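PDB 3G14: nitroreductase family protein from Clostridium novyi, which probably acts as a flavin-dependent oxidoreductase of the nitroreductase type. Local coordinates for residues 14-22 against 70-80; 119-130 against 143-154. One frame throughout, in Å; residues are numbered along the deposited sequence.

Contact 1 closes before contact 2 opens, so the two follow in series along the chain, with their centres about 10 Å apart. Contact 1 sits toward the outside, where the loop after helix 4-10 crosses helix 70-77 and the start of strand 80-86. Contact 2 is buried nearer the middle, where the loop 119-130 runs beside strand 144-151. Strands 80-86 and 144-151 are antiparallel neighbours in the mixed sheet, joined where Met-80 meets Leu-151; Glu-18 likewise bonds to Val-153. Pro-150 is shared, packing against Phe-17, Ala-74 and Ser-78. Together the contacts bind an early loop, a helix and a later strand into one alpha-beta core, and contact 2 also reaches the second subunit.

Contact 1 (14-22 against 70-80); sequences IKKFEQTAI and AASEAVLNSPM
The ring of Phe-17 is sandwiched between aliphatic groups: Ser-78 CB lies over one face in a CH-pi contact, 4.2 Å from the ring centroid, Ile-14 CG2 covers the opposite face near the rim, and Ala-74 CB meets the edge. In this alpha-beta nitroreductase fold, the loop after helix 4-10 here crosses helix 70-77 and the turn that leads into strand 80-86. A flat aromatic suits the narrow gap between loop and helix, and the small Ala-74 lets the loop come close, its CB 3.7 Å from Lys-15 O. Pro-150 of strand 144-151 also packs on Phe-17.

Ser-78 turns CB to the ring while its hydroxyl is directed elsewhere: with OG between backbone N and carbonyl carbon (chi1 51°), it donates back to Ala-74 O at 2.7 Å. Lys-15 bends at chi2, laying CD alongside Ala-70 and bringing NZ beside Ala-71 CB; the long aliphatic part covers these alanines.

Two waters carry polar links from Lys-15 O to the helix. Both donate to this carbonyl; one also donates to Ala-70 O, while the other accepts from Asn-77 ND2, so the loop is tied to the helix at two well-separated places.

Further along, Pro-79 packs its ring against the loop, with CG 3.4 Å from Thr-20 O. Its rigid, apolar ring also suits Ile-22, whose side chain crosses it at about a right angle. Leu-27 of helix 24-35 joins this apolar patch, and Met-80, present as selenomethionine, bends at chi3, bringing its methyl to Ile-22 and leaving CE 3.8 Å from Ile-22 CG1.

Contact 2 (119-130 against 143-154); sequences GYGTCWIAAFNE and LRVVALTPLGVP
Segments 119-130 and 143-154 run roughly antiparallel and meet in two isolated hydrogen-bonded pairs, Gly-121 with Gly-152 and Ile-125 with Leu-148. Midway, Thr-149 OG1 acts as a relay, accepting from Cys-123 N at 2.8 Å and donating to Pro-150 O at 2.7 Å. Pro-150 lacks an N-H, and its CD lies 3.5 Å from Cys-123 O. Gly-121, having no side chain, leaves its backbone accessible to the Pro-154 ring.

Ile-125 CD1 touches both Leu-148 CD1 and Pro-150 CD, each 3.7 Å away, and packs against Ala-71 and Val-75 of helix 70-77. Phe-128 points its edge at Val-145 O and lies alongside Leu-148, the two side chains running in opposite senses. CG of Glu-130 stands anti to the backbone N (chi1 -176°) and the chain stays extended, reaching Arg-144 in a side-on salt bridge: OE1 takes NH2 and OE2 takes NE, each at 3.0 Å through syn lone pairs. On its anti side, 35° out of the carboxylate plane, OE2 also accepts from Val-145 N (2.8 Å).

Trp-124 CZ3 rests on Ala-147 CB while NE1 bonds Glu-109. Lys-97 of the second subunit bonds Ala-126 O and Val-146 O, placing this covered sheet edge at the dimer interface, consistent with the dimeric nitroreductase fold.

Contact 1 (14-22 against 70-80)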
loop_
_atom_site.group_PDB
_atom_site.type_symbol
_atom_site.label_atom_id
_atom_site.label_comp_id
_atom_site.label_asym_id
_atom_site.label_seq_id
_atom_site.Cartn_x
_atom_site.Cartn_y
_atom_site.Cartn_z
ATOM N N ILE B 14 15.031 -7.978 -0.086
ATOM C CA ILE B 14 16.298 -8.376 -0.641
ATOM C C ILE B 14 17.319 -7.342 -0.217
ATOM O O ILE B 14 17.057 -6.124 -0.215
ATOM C CB ILE B 14 16.235 -8.495 -2.190
ATOM C CG1 ILE B 14 15.276 -9.632 -2.634
ATOM C CG2 ILE B 14 17.641 -8.702 -2.765
ATOM C CD1 ILE B 14 15.690 -11.005 -2.184
ATOM N N LYS B 15 18.476 -7.839 0.208
ATOM C CA LYS B 15 19.542 -6.978 0.722
ATOM C C LYS B 15 20.809 -7.105 -0.080
ATOM O O LYS B 15 21.727 -6.313 0.130
ATOM C CB LYS B 15 19.847 -7.294 2.194
ATOM C CG LYS B 15 18.665 -7.067 3.107
ATOM C CD LYS B 15 18.444 -5.613 3.376
ATOM C CE LYS B 15 17.348 -5.447 4.429
ATOM N NZ LYS B 15 16.888 -4.033 4.497
ATOM N N LYS B 16 20.848 -8.087 -0.993
ATOM C CA LYS B 16 22.040 -8.392 -1.749
ATOM C C LYS B 16 21.685 -8.435 -3.217
ATOM O O LYS B 16 20.763 -9.146 -3.623
ATOM C CB LYS B 16 22.657 -9.694 -1.254
ATOM C CG LYS B 16 23.312 -9.470 0.113
ATOM C CD LYS B 16 23.822 -10.729 0.734
ATOM C CE LYS B 16 24.657 -10.403 1.986
ATOM N NZ LYS B 16 25.692 -9.314 1.775
ATOM N N PHE B 17 22.439 -7.649 -3.977
ATOM C CA PHE B 17 22.133 -7.303 -5.357
ATOM C C PHE B 17 23.341 -7.433 -6.259
ATOM O O PHE B 17 24.478 -7.193 -5.839
ATOM C CB PHE B 17 21.660 -5.856 -5.435
ATOM C CG PHE B 17 20.341 -5.632 -4.798
ATOM C CD1 PHE B 17 19.177 -5.932 -5.472
ATOM C CD2 PHE B 17 20.254 -5.121 -3.519
ATOM C CE1 PHE B 17 17.971 -5.736 -4.909
ATOM C CE2 PHE B 17 19.056 -4.924 -2.938
ATOM C CZ PHE B 17 17.906 -5.218 -3.591
ATOM N N GLU B 18 23.071 -7.782 -7.513
ATOM C CA GLU B 18 24.078 -7.762 -8.555
ATOM C C GLU B 18 24.227 -6.293 -8.942
ATOM O O GLU B 18 23.353 -5.487 -8.640
ATOM C CB GLU B 18 23.635 -8.590 -9.776
ATOM C CG GLU B 18 23.107 -10.011 -9.484
ATOM C CD GLU B 18 24.201 -11.026 -9.103
ATOM O OE1 GLU B 18 25.339 -10.613 -8.745
ATOM O OE2 GLU B 18 23.903 -12.251 -9.158
ATOM N N GLN B 19 25.327 -5.936 -9.597
ATOM C CA GLN B 19 25.499 -4.557 -10.088
ATOM C C GLN B 19 24.818 -4.327 -11.456
ATOM O O GLN B 19 24.751 -3.194 -11.929
ATOM C CB GLN B 19 26.983 -4.131 -10.098
ATOM C CG GLN B 19 27.969 -5.168 -10.615
ATOM C CD GLN B 19 29.426 -4.663 -10.647
ATOM O OE1 GLN B 19 29.764 -3.641 -10.036
ATOM N NE2 GLN B 19 30.288 -5.392 -11.356
ATOM N N THR B 20 24.304 -5.396 -12.061
ATOM C CA THR B 20 23.537 -5.324 -13.314
ATOM C C THR B 20 22.649 -4.086 -13.401
ATOM O O THR B 20 21.838 -3.841 -12.522
ATOM C CB THR B 20 22.608 -6.538 -13.438
ATOM O OG1 THR B 20 23.378 -7.722 -13.261
ATOM C CG2 THR B 20 21.878 -6.564 -14.797
ATOM N N ALA B 21 22.792 -3.328 -14.478
ATOM C CA ALA B 21 21.961 -2.144 -14.699
ATOM C C ALA B 21 20.464 -2.469 -14.885
ATOM O O ALA B 21 20.095 -3.467 -15.506
ATOM C CB ALA B 21 22.469 -1.385 -15.904
ATOM N N ILE B 22 19.631 -1.568 -14.403
ATOM C CA ILE B 22 18.173 -1.660 -14.538
ATOM C C ILE B 22 17.815 -1.348 -15.966
ATOM O O ILE B 22 18.394 -0.438 -16.545
ATOM C CB ILE B 22 17.463 -0.632 -13.616
ATOM C CG1 ILE B 22 17.854 -0.858 -12.143
ATOM C CG2 ILE B 22 15.932 -0.636 -13.847
ATOM C CD1 ILE B 22 17.473 -2.184 -11.576
ATOM N N ALA B 70 22.521 -3.740 7.083
ATOM C CA ALA B 70 22.062 -4.463 5.891
ATOM C C ALA B 70 21.326 -3.525 4.900
ATOM O O ALA B 70 21.577 -3.566 3.685
ATOM C CB ALA B 70 21.197 -5.669 6.280
ATOM N N ALA B 71 20.437 -2.669 5.425
ATOM C CA ALA B 71 19.693 -1.723 4.578
ATOM C C ALA B 71 20.634 -0.703 3.904
ATOM O O ALA B 71 20.542 -0.444 2.699
ATOM C CB ALA B 71 18.566 -0.992 5.418
ATOM N N SER B 72 21.553 -0.133 4.690
ATOM C CA SER B 72 22.521 0.846 4.194
ATOM C C SER B 72 23.309 0.195 3.078
ATOM O O SER B 72 23.472 0.800 2.011
ATOM C CB SER B 72 23.471 1.286 5.308
ATOM O OG SER B 72 22.815 2.170 6.199
ATOM N N GLU B 73 23.740 -1.051 3.284
ATOM C CA GLU B 73 24.549 -1.760 2.261
ATOM C C GLU B 73 23.746 -2.072 1.009
ATOM O O GLU B 73 24.307 -1.973 -0.093
ATOM C CB GLU B 73 25.183 -3.021 2.832
ATOM C CG GLU B 73 26.178 -2.664 3.906
ATOM C CD GLU B 73 26.648 -3.816 4.718
ATOM O OE1 GLU B 73 26.351 -4.976 4.350
ATOM O OE2 GLU B 73 27.371 -3.538 5.705
ATOM N N ALA B 74 22.433 -2.352 1.167
ATOM C CA ALA B 74 21.545 -2.622 0.016
ATOM C C ALA B 74 21.484 -1.358 -0.902
ATOM O O ALA B 74 21.571 -1.441 -2.134
ATOM C CB ALA B 74 20.120 -3.023 0.480
ATOM N N VAL B 75 21.413 -0.194 -0.283
ATOM C CA VAL B 75 21.413 1.069 -1.009
ATOM C C VAL B 75 22.776 1.325 -1.677
ATOM O O VAL B 75 22.843 1.809 -2.808
ATOM C CB VAL B 75 21.033 2.278 -0.093
ATOM C CG1 VAL B 75 21.328 3.623 -0.821
ATOM C CG2 VAL B 75 19.489 2.215 0.336
ATOM N N LEU B 76 23.871 1.003 -0.979
ATOM C CA LEU B 76 25.201 1.196 -1.563
ATOM C C LEU B 76 25.419 0.295 -2.772
ATOM O O LEU B 76 26.045 0.688 -3.759
ATOM C CB LEU B 76 26.312 0.942 -0.558
ATOM C CG LEU B 76 26.470 1.920 0.621
ATOM C CD1 LEU B 76 27.498 1.334 1.629
ATOM C CD2 LEU B 76 26.898 3.291 0.121
ATOM N N ASN B 77 24.947 -0.925 -2.646
ATOM C CA ASN B 77 25.369 -2.017 -3.522
ATOM C C ASN B 77 24.371 -2.380 -4.597
ATOM O O ASN B 77 24.579 -3.353 -5.280
ATOM C CB ASN B 77 25.727 -3.247 -2.680
ATOM C CG ASN B 77 26.896 -2.969 -1.735
ATOM O OD1 ASN B 77 27.783 -2.170 -2.054
ATOM N ND2 ASN B 77 26.908 -3.635 -0.583
ATOM N N SER B 78 23.305 -1.602 -4.765
ATOM C CA SER B 78 22.339 -1.780 -5.862
ATOM C C SER B 78 22.501 -0.682 -6.931
ATOM O O SER B 78 22.990 0.385 -6.617
ATOM C CB SER B 78 20.909 -1.744 -5.344
ATOM O OG SER B 78 20.665 -0.605 -4.525
ATOM N N PRO B 79 22.033 -0.924 -8.170
ATOM C CA PRO B 79 22.207 0.157 -9.192
ATOM C C PRO B 79 21.452 1.468 -8.921
ATOM O O PRO B 79 21.918 2.522 -9.337
ATOM C CB PRO B 79 21.772 -0.504 -10.513
ATOM C CG PRO B 79 20.868 -1.638 -10.086
ATOM C CD PRO B 79 21.421 -2.134 -8.745
HETATM N N MSE B 80 20.288 1.395 -8.275
HETATM C CA MSE B 80 19.545 2.580 -7.906
HETATM C C MSE B 80 18.668 2.375 -6.681
HETATM O O MSE B 80 18.483 1.258 -6.181
HETATM C CB MSE B 80 18.686 3.047 -9.097
HETATM C CG MSE B 80 17.630 2.099 -9.451
HETATM SE SE MSE B 80 16.484 2.610 -10.975
HETATM C CE MSE B 80 17.773 2.981 -12.229
HETATM O O HOH W 1 24.774 -5.523 -0.053
HETATM O O HOH W 2 22.937 -5.716 2.388
#

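Contact 2 (119-130 against 143-154)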
loop_
_atom_site.group_PDB
_atom_site.type_symbol
_atom_site.label_atom_id
_atom_site.label_comp_id
_atom_site.label_asym_id
_atom_site.label_seq_id
_atom_site.Cartn_x
_atom_site.Cartn_y
_atom_site.Cartn_z
ATOM N N GLY B 119 11.483 -8.774 -12.235
ATOM C CA GLY B 119 12.653 -9.581 -11.926
ATOM C C GLY B 119 13.673 -8.858 -11.082
ATOM O O GLY B 119 14.862 -9.231 -11.071
ATOM N N TYR B 120 13.197 -7.831 -10.374
ATOM C CA TYR B 120 14.022 -7.010 -9.500
ATOM C C TYR B 120 13.644 -7.175 -8.029
ATOM O O TYR B 120 12.481 -7.302 -7.683
ATOM C CB TYR B 120 13.928 -5.527 -9.906
ATOM C CG TYR B 120 14.441 -5.222 -11.305
ATOM C CD1 TYR B 120 15.691 -5.663 -11.723
ATOM C CD2 TYR B 120 13.675 -4.465 -12.188
ATOM C CE1 TYR B 120 16.154 -5.381 -13.011
ATOM C CE2 TYR B 120 14.124 -4.168 -13.478
ATOM C CZ TYR B 120 15.363 -4.634 -13.887
ATOM O OH TYR B 120 15.807 -4.337 -15.156
ATOM N N GLY B 121 14.660 -7.152 -7.177
ATOM C CA GLY B 121 14.505 -7.117 -5.736
ATOM C C GLY B 121 14.296 -5.690 -5.205
ATOM O O GLY B 121 14.749 -4.722 -5.792
ATOM N N THR B 122 13.612 -5.610 -4.063
ATOM C CA THR B 122 13.409 -4.365 -3.332
ATOM C C THR B 122 13.492 -4.649 -1.832
ATOM O O THR B 122 13.566 -5.805 -1.388
ATOM C CB THR B 122 12.009 -3.763 -3.612
ATOM O OG1 THR B 122 11.043 -4.801 -3.472
ATOM C CG2 THR B 122 11.930 -3.155 -5.002
ATOM N N CYS B 123 13.499 -3.583 -1.048
ATOM C CA CYS B 123 13.460 -3.728 0.394
ATOM C C CYS B 123 12.883 -2.463 0.975
ATOM O O CYS B 123 13.447 -1.399 0.801
ATOM C CB CYS B 123 14.866 -3.981 0.947
ATOM S SG CYS B 123 14.878 -4.342 2.713
ATOM N N TRP B 124 11.723 -2.562 1.631
ATOM C CA TRP B 124 11.133 -1.366 2.283
ATOM C C TRP B 124 12.043 -0.790 3.335
ATOM O O TRP B 124 12.458 -1.477 4.258
ATOM C CB TRP B 124 9.806 -1.712 2.930
ATOM C CG TRP B 124 8.619 -1.668 2.050
ATOM C CD1 TRP B 124 8.113 -2.691 1.289
ATOM C CD2 TRP B 124 7.678 -0.591 1.950
ATOM N NE1 TRP B 124 6.955 -2.293 0.659
ATOM C CE2 TRP B 124 6.674 -1.000 1.026
ATOM C CE3 TRP B 124 7.622 0.689 2.485
ATOM C CZ2 TRP B 124 5.602 -0.175 0.667
ATOM C CZ3 TRP B 124 6.529 1.512 2.146
ATOM C CH2 TRP B 124 5.542 1.067 1.243
ATOM N N ILE B 125 12.370 0.488 3.216
ATOM C CA ILE B 125 13.140 1.193 4.279
ATOM C C ILE B 125 12.419 2.469 4.687
ATOM O O ILE B 125 12.230 3.380 3.857
ATOM C CB ILE B 125 14.591 1.525 3.780
ATOM C CG1 ILE B 125 15.352 0.257 3.338
ATOM C CG2 ILE B 125 15.362 2.406 4.842
ATOM C CD1 ILE B 125 16.571 0.505 2.408
ATOM N N ALA B 126 12.041 2.572 5.970
ATOM C CA ALA B 126 11.235 3.662 6.476
ATOM C C ALA B 126 11.928 4.454 7.599
ATOM O O ALA B 126 11.446 5.530 7.966
ATOM C CB ALA B 126 9.917 3.150 6.996
ATOM N N ALA B 127 13.028 3.909 8.135
ATOM C CA ALA B 127 13.743 4.514 9.293
ATOM C C ALA B 127 15.041 5.201 8.857
ATOM O O ALA B 127 16.007 4.546 8.478
ATOM C CB ALA B 127 14.068 3.448 10.343
ATOM N N PHE B 128 15.048 6.530 8.928
ATOM C CA PHE B 128 16.180 7.321 8.471
ATOM C C PHE B 128 16.088 8.706 9.074
ATOM O O PHE B 128 15.018 9.144 9.533
ATOM C CB PHE B 128 16.261 7.410 6.934
ATOM C CG PHE B 128 14.906 7.485 6.238
ATOM C CD1 PHE B 128 14.097 8.618 6.352
ATOM C CD2 PHE B 128 14.461 6.419 5.473
ATOM C CE1 PHE B 128 12.841 8.677 5.713
ATOM C CE2 PHE B 128 13.225 6.457 4.834
ATOM C CZ PHE B 128 12.421 7.589 4.952
ATOM N N ASN B 129 17.227 9.362 9.103
ATOM C CA ASN B 129 17.320 10.809 9.355
ATOM C C ASN B 129 16.767 11.518 8.113
ATOM O O ASN B 129 17.429 11.676 7.081
ATOM C CB ASN B 129 18.740 11.210 9.634
ATOM C CG ASN B 129 18.890 12.694 9.957
ATOM O OD1 ASN B 129 18.138 13.548 9.474
ATOM N ND2 ASN B 129 19.856 13.001 10.796
ATOM N N GLU B 130 15.501 11.889 8.215
ATOM C CA GLU B 130 14.808 12.462 7.096
ATOM C C GLU B 130 15.456 13.776 6.617
ATOM O O GLU B 130 15.485 14.057 5.422
ATOM C CB GLU B 130 13.355 12.712 7.512
ATOM C CG GLU B 130 12.486 13.227 6.415
ATOM C CD GLU B 130 11.018 13.303 6.818
ATOM O OE1 GLU B 130 10.693 13.108 8.004
ATOM O OE2 GLU B 130 10.198 13.608 5.947
ATOM N N LEU B 143 7.932 19.024 2.663
ATOM C CA LEU B 143 7.518 17.710 2.207
ATOM C C LEU B 143 8.041 16.630 3.148
ATOM O O LEU B 143 8.861 16.915 4.012
ATOM C CB LEU B 143 8.029 17.486 0.793
ATOM C CG LEU B 143 7.542 18.548 -0.211
ATOM C CD1 LEU B 143 8.223 18.364 -1.569
ATOM C CD2 LEU B 143 6.037 18.510 -0.377
ATOM N N ARG B 144 7.571 15.391 2.962
ATOM C CA ARG B 144 7.928 14.266 3.827
ATOM C C ARG B 144 8.530 13.160 2.980
ATOM O O ARG B 144 8.006 12.861 1.910
ATOM C CB ARG B 144 6.712 13.743 4.613
ATOM C CG ARG B 144 6.051 14.801 5.521
ATOM C CD ARG B 144 6.985 15.361 6.597
ATOM N NE ARG B 144 7.657 14.305 7.368
ATOM C CZ ARG B 144 7.119 13.610 8.371
ATOM N NH1 ARG B 144 5.885 13.837 8.784
ATOM N NH2 ARG B 144 7.840 12.679 8.981
ATOM N N VAL B 145 9.642 12.593 3.447
ATOM C CA VAL B 145 10.204 11.370 2.855
ATOM C C VAL B 145 9.503 10.178 3.518
ATOM O O VAL B 145 9.719 9.886 4.692
ATOM C CB VAL B 145 11.764 11.296 2.966
ATOM C CG1 VAL B 145 12.312 10.018 2.265
ATOM C CG2 VAL B 145 12.403 12.612 2.406
ATOM N N VAL B 146 8.666 9.493 2.763
ATOM C CA VAL B 146 7.860 8.407 3.327
ATOM C C VAL B 146 8.644 7.091 3.486
ATOM O O VAL B 146 8.640 6.469 4.552
ATOM C CB VAL B 146 6.544 8.220 2.517
ATOM C CG1 VAL B 146 5.682 7.031 3.052
ATOM C CG2 VAL B 146 5.699 9.523 2.454
ATOM N N ALA B 147 9.268 6.650 2.400
ATOM C CA ALA B 147 9.992 5.402 2.337
ATOM C C ALA B 147 10.895 5.452 1.130
ATOM O O ALA B 147 10.802 6.361 0.312
ATOM C CB ALA B 147 9.032 4.172 2.271
ATOM N N LEU B 148 11.819 4.512 1.105
ATOM C CA LEU B 148 12.720 4.319 -0.023
ATOM C C LEU B 148 13.025 2.830 -0.159
ATOM O O LEU B 148 12.843 2.051 0.770
ATOM C CB LEU B 148 13.980 5.190 0.167
ATOM C CG LEU B 148 14.899 4.942 1.368
ATOM C CD1 LEU B 148 16.002 3.916 1.047
ATOM C CD2 LEU B 148 15.502 6.263 1.847
ATOM N N THR B 149 13.511 2.432 -1.328
ATOM C CA THR B 149 13.937 1.062 -1.549
ATOM C C THR B 149 15.078 0.985 -2.557
ATOM O O THR B 149 15.065 1.710 -3.600
ATOM C CB THR B 149 12.741 0.203 -2.069
ATOM O OG1 THR B 149 13.183 -1.125 -2.424
ATOM C CG2 THR B 149 12.113 0.855 -3.281
ATOM N N PRO B 150 16.049 0.084 -2.297
ATOM C CA PRO B 150 16.964 -0.265 -3.381
ATOM C C PRO B 150 16.180 -0.983 -4.499
ATOM O O PRO B 150 15.102 -1.511 -4.276
ATOM C CB PRO B 150 17.913 -1.272 -2.733
ATOM C CG PRO B 150 17.071 -1.871 -1.587
ATOM C CD PRO B 150 16.300 -0.726 -1.077
ATOM N N LEU B 151 16.754 -0.996 -5.682
ATOM C CA LEU B 151 16.171 -1.707 -6.834
ATOM C C LEU B 151 17.340 -2.360 -7.546
ATOM O O LEU B 151 18.302 -1.673 -7.914
ATOM C CB LEU B 151 15.465 -0.713 -7.759
ATOM C CG LEU B 151 14.678 -1.406 -8.885
ATOM C CD1 LEU B 151 13.452 -2.039 -8.248
ATOM C CD2 LEU B 151 14.318 -0.404 -9.989
ATOM N N GLY B 152 17.285 -3.679 -7.725
ATOM C CA GLY B 152 18.361 -4.386 -8.421
ATOM C C GLY B 152 17.982 -5.833 -8.719
ATOM O O GLY B 152 17.001 -6.361 -8.213
ATOM N N VAL B 153 18.789 -6.482 -9.529
ATOM C CA VAL B 153 18.670 -7.914 -9.639
ATOM C C VAL B 153 19.202 -8.577 -8.355
ATOM O O VAL B 153 20.328 -8.315 -7.953
ATOM C CB VAL B 153 19.467 -8.421 -10.826
ATOM C CG1 VAL B 153 19.322 -9.927 -10.918
ATOM C CG2 VAL B 153 19.006 -7.699 -12.079
ATOM N N PRO B 154 18.397 -9.412 -7.686
ATOM C CA PRO B 154 18.958 -10.073 -6.495
ATOM C C PRO B 154 20.114 -10.997 -6.787
ATOM O O PRO B 154 20.142 -11.664 -7.849
ATOM C CB PRO B 154 17.783 -10.896 -5.960
ATOM C CG PRO B 154 16.552 -10.180 -6.521
ATOM C CD PRO B 154 16.989 -9.775 -7.889
#